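PDB 3ON7: oxidoreductase, iron/ascorbate family, which probably uses iron(II), oxygen and 2-oxoglutarate to oxidise L-arginine, releasing succinate and guanidine, and to form ethene from 2-oxoglutarate. Local coordinates for residues H66-A72 and K87-Y93. Sequence-based numbering, arbitrary orientation.
Sequences HDGFFPA and KEYYHVY
Over one face of the Tyr90 ring lies the backbone of Gly68 and Phe69: Gly68 CA makes a CH-pi contact 3.9 Å from the ring centroid, and the Gly68 carbonyl carbon sits above the ring centre. With CG anti to the backbone N (chi1 -161°), the ring folds across the neighbouring strand, and its hydroxyl reaches Arg97 O. Cutting Tyr90 back to an alanine would probably strip the Gly68-Phe69 peptide of this cover and leave Arg97 O without its phenolic partner. The Phe69 ring shares this side; Glu88 OE1 meets its edge, 3.4 Å from Phe69 CZ, while the carboxylate, turned 61° to the ring, is held by Lys56 and His156. A water joins Glu88 OE1 to Ala72 N.

Phe70, Tyr89 and His91 form an aromatic cluster on the opposite side. Phe70 CB stands over one face of Tyr89, and the rings, 17° from parallel, are slid apart with little overlap. The edge of Phe70 turns to a face of His91, CE1 lying 3.9 Å from His91 CG. His91 ND1 makes a weak hydrogen bond to His66 O, and a water at the imidazole edge, hydrogen-bonded to ND1, donates to His66 O and Tyr93 OH. Arg275 of the second subunit packs on Phe70 and Tyr89, whose hydroxyl hydrogen-bonds to Glu272 of that subunit.

Between these sides run four backbone hydrogen bonds: Gly68 and His91 exchange two, as do Phe70 and Tyr89, Phe70 N reaching Tyr89 O at 2.6 Å. The result is an antiparallel pair at the end of the major sheet, strand 68-70 outermost within the chain and strand 88-92 pairing on its other edge with antiparallel 151-157, consistent with the double-stranded beta-helix fold of 2-oxoglutarate-dependent iron oxygenases, whose major sheet is extended by N-terminal strands.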
loop_
_atom_site.group_PDB
_atom_site.type_symbol
_atom_site.label_atom_id
_atom_site.label_comp_id
_atom_site.label_asym_id
_atom_site.label_seq_id
_atom_site.Cartn_x
_atom_site.Cartn_y
_atom_site.Cartn_z
ATOM N N HIS B 66 -4.902 5.331 7.242
ATOM C CA HIS B 66 -5.997 6.177 6.749
ATOM C C HIS B 66 -7.171 6.364 7.727
ATOM O O HIS B 66 -8.325 6.468 7.330
ATOM C CB HIS B 66 -6.452 5.670 5.377
ATOM C CG HIS B 66 -5.391 5.804 4.330
ATOM N ND1 HIS B 66 -4.588 4.751 3.949
ATOM C CD2 HIS B 66 -4.960 6.880 3.624
ATOM C CE1 HIS B 66 -3.717 5.166 3.042
ATOM N NE2 HIS B 66 -3.907 6.457 2.839
ATOM N N ASP B 67 -6.849 6.435 9.016
ATOM C CA ASP B 67 -7.789 6.859 10.029
ATOM C C ASP B 67 -7.501 8.316 10.390
ATOM O O ASP B 67 -6.334 8.723 10.482
ATOM C CB ASP B 67 -7.722 5.959 11.281
ATOM C CG ASP B 67 -6.336 5.932 11.964
ATOM O OD1 ASP B 67 -5.325 5.669 11.270
ATOM O OD2 ASP B 67 -6.264 6.131 13.210
ATOM N N GLY B 68 -8.559 9.105 10.585
ATOM C CA GLY B 68 -8.397 10.512 10.997
ATOM C C GLY B 68 -9.036 11.497 10.034
ATOM O O GLY B 68 -9.969 11.157 9.320
ATOM N N PHE B 69 -8.520 12.721 10.014
ATOM C CA PHE B 69 -9.130 13.819 9.249
ATOM C C PHE B 69 -8.553 13.992 7.835
ATOM O O PHE B 69 -7.347 14.019 7.649
ATOM C CB PHE B 69 -8.959 15.115 10.022
ATOM C CG PHE B 69 -9.309 16.330 9.250
ATOM C CD1 PHE B 69 -10.562 16.480 8.717
ATOM C CD2 PHE B 69 -8.393 17.350 9.090
ATOM C CE1 PHE B 69 -10.892 17.604 8.013
ATOM C CE2 PHE B 69 -8.730 18.497 8.381
ATOM C CZ PHE B 69 -9.985 18.616 7.845
ATOM N N PHE B 70 -9.442 14.152 6.862
ATOM C CA PHE B 70 -9.080 14.357 5.450
ATOM C C PHE B 70 -9.531 15.730 4.986
ATOM O O PHE B 70 -10.716 15.921 4.713
ATOM C CB PHE B 70 -9.765 13.287 4.561
ATOM C CG PHE B 70 -9.172 11.929 4.701
ATOM C CD1 PHE B 70 -9.550 11.092 5.746
ATOM C CD2 PHE B 70 -8.208 11.481 3.811
ATOM C CE1 PHE B 70 -8.998 9.799 5.883
ATOM C CE2 PHE B 70 -7.640 10.200 3.945
ATOM C CZ PHE B 70 -8.021 9.360 4.983
ATOM N N PRO B 71 -8.597 16.688 4.873
ATOM C CA PRO B 71 -9.011 18.013 4.415
ATOM C C PRO B 71 -9.206 18.035 2.920
ATOM O O PRO B 71 -8.765 17.116 2.241
ATOM C CB PRO B 71 -7.823 18.904 4.795
ATOM C CG PRO B 71 -6.650 17.982 4.780
ATOM C CD PRO B 71 -7.157 16.636 5.198
ATOM N N ALA B 72 -9.880 19.070 2.429
ATOM C CA ALA B 72 -9.939 19.367 1.002
ATOM C C ALA B 72 -8.709 20.235 0.721
ATOM O O ALA B 72 -8.801 21.452 0.663
ATOM C CB ALA B 72 -11.235 20.136 0.629
ATOM N N LYS B 87 -15.541 18.526 -0.495
ATOM C CA LYS B 87 -15.815 17.900 0.782
ATOM C C LYS B 87 -14.525 17.600 1.544
ATOM O O LYS B 87 -13.465 17.417 0.941
ATOM C CB LYS B 87 -16.620 16.606 0.592
ATOM C CG LYS B 87 -15.843 15.441 -0.044
ATOM C CD LYS B 87 -16.704 14.184 -0.157
ATOM C CE LYS B 87 -16.081 13.073 -1.014
ATOM N NZ LYS B 87 -15.745 13.505 -2.414
ATOM N N GLU B 88 -14.648 17.556 2.865
ATOM C CA GLU B 88 -13.588 17.106 3.778
ATOM C C GLU B 88 -14.269 16.046 4.650
ATOM O O GLU B 88 -15.495 15.977 4.706
ATOM C CB GLU B 88 -13.022 18.280 4.605
ATOM C CG GLU B 88 -14.009 18.845 5.633
ATOM C CD GLU B 88 -13.589 20.153 6.288
ATOM O OE1 GLU B 88 -12.374 20.494 6.313
ATOM O OE2 GLU B 88 -14.502 20.841 6.815
ATOM N N TYR B 89 -13.506 15.169 5.275
ATOM C CA TYR B 89 -14.140 14.103 6.020
ATOM C C TYR B 89 -13.225 13.545 7.053
ATOM O O TYR B 89 -12.037 13.857 7.067
ATOM C CB TYR B 89 -14.660 12.991 5.080
ATOM C CG TYR B 89 -13.661 12.474 4.066
ATOM C CD1 TYR B 89 -13.528 13.071 2.818
ATOM C CD2 TYR B 89 -12.871 11.367 4.343
ATOM C CE1 TYR B 89 -12.605 12.592 1.872
ATOM C CE2 TYR B 89 -11.967 10.873 3.399
ATOM C CZ TYR B 89 -11.832 11.486 2.179
ATOM O OH TYR B 89 -10.936 10.983 1.272
ATOM N N TYR B 90 -13.808 12.739 7.931
ATOM C CA TYR B 90 -13.099 12.078 8.999
ATOM C C TYR B 90 -13.477 10.595 8.982
ATOM O O TYR B 90 -14.668 10.240 8.944
ATOM C CB TYR B 90 -13.498 12.688 10.338
ATOM C CG TYR B 90 -12.536 12.407 11.439
ATOM C CD1 TYR B 90 -12.387 11.116 11.951
ATOM C CD2 TYR B 90 -11.750 13.411 11.969
ATOM C CE1 TYR B 90 -11.478 10.853 12.957
ATOM C CE2 TYR B 90 -10.826 13.140 12.954
ATOM C CZ TYR B 90 -10.710 11.876 13.463
ATOM O OH TYR B 90 -9.795 11.620 14.459
ATOM N N HIS B 91 -12.462 9.733 9.052
ATOM C CA HIS B 91 -12.666 8.279 9.101
ATOM C C HIS B 91 -12.526 7.804 10.532
ATOM O O HIS B 91 -11.431 7.862 11.137
ATOM C CB HIS B 91 -11.644 7.584 8.219
ATOM C CG HIS B 91 -12.027 7.524 6.779
ATOM N ND1 HIS B 91 -11.404 6.680 5.885
ATOM C CD2 HIS B 91 -13.002 8.159 6.086
ATOM C CE1 HIS B 91 -11.987 6.798 4.702
ATOM N NE2 HIS B 91 -12.945 7.701 4.794
ATOM N N VAL B 92 -13.648 7.356 11.079
ATOM C CA VAL B 92 -13.703 6.873 12.448
ATOM C C VAL B 92 -13.706 5.342 12.473
ATOM O O VAL B 92 -14.568 4.709 11.846
ATOM C CB VAL B 92 -14.990 7.345 13.162
ATOM C CG1 VAL B 92 -15.098 6.693 14.562
ATOM C CG2 VAL B 92 -15.057 8.864 13.246
ATOM N N TYR B 93 -12.764 4.778 13.230
ATOM C CA TYR B 93 -12.778 3.365 13.611
ATOM C C TYR B 93 -12.643 3.237 15.123
ATOM O O TYR B 93 -11.939 4.022 15.731
ATOM C CB TYR B 93 -11.577 2.616 12.997
ATOM C CG TYR B 93 -11.496 2.602 11.500
ATOM C CD1 TYR B 93 -12.116 1.602 10.756
ATOM C CD2 TYR B 93 -10.779 3.572 10.823
ATOM C CE1 TYR B 93 -12.041 1.583 9.385
ATOM C CE2 TYR B 93 -10.675 3.561 9.456
ATOM C CZ TYR B 93 -11.308 2.566 8.735
ATOM O OH TYR B 93 -11.211 2.565 7.370
HETATM O O HOH W 1 -9.663 4.443 6.232
HETATM O O HOH W 2 -10.651 20.931 4.516
#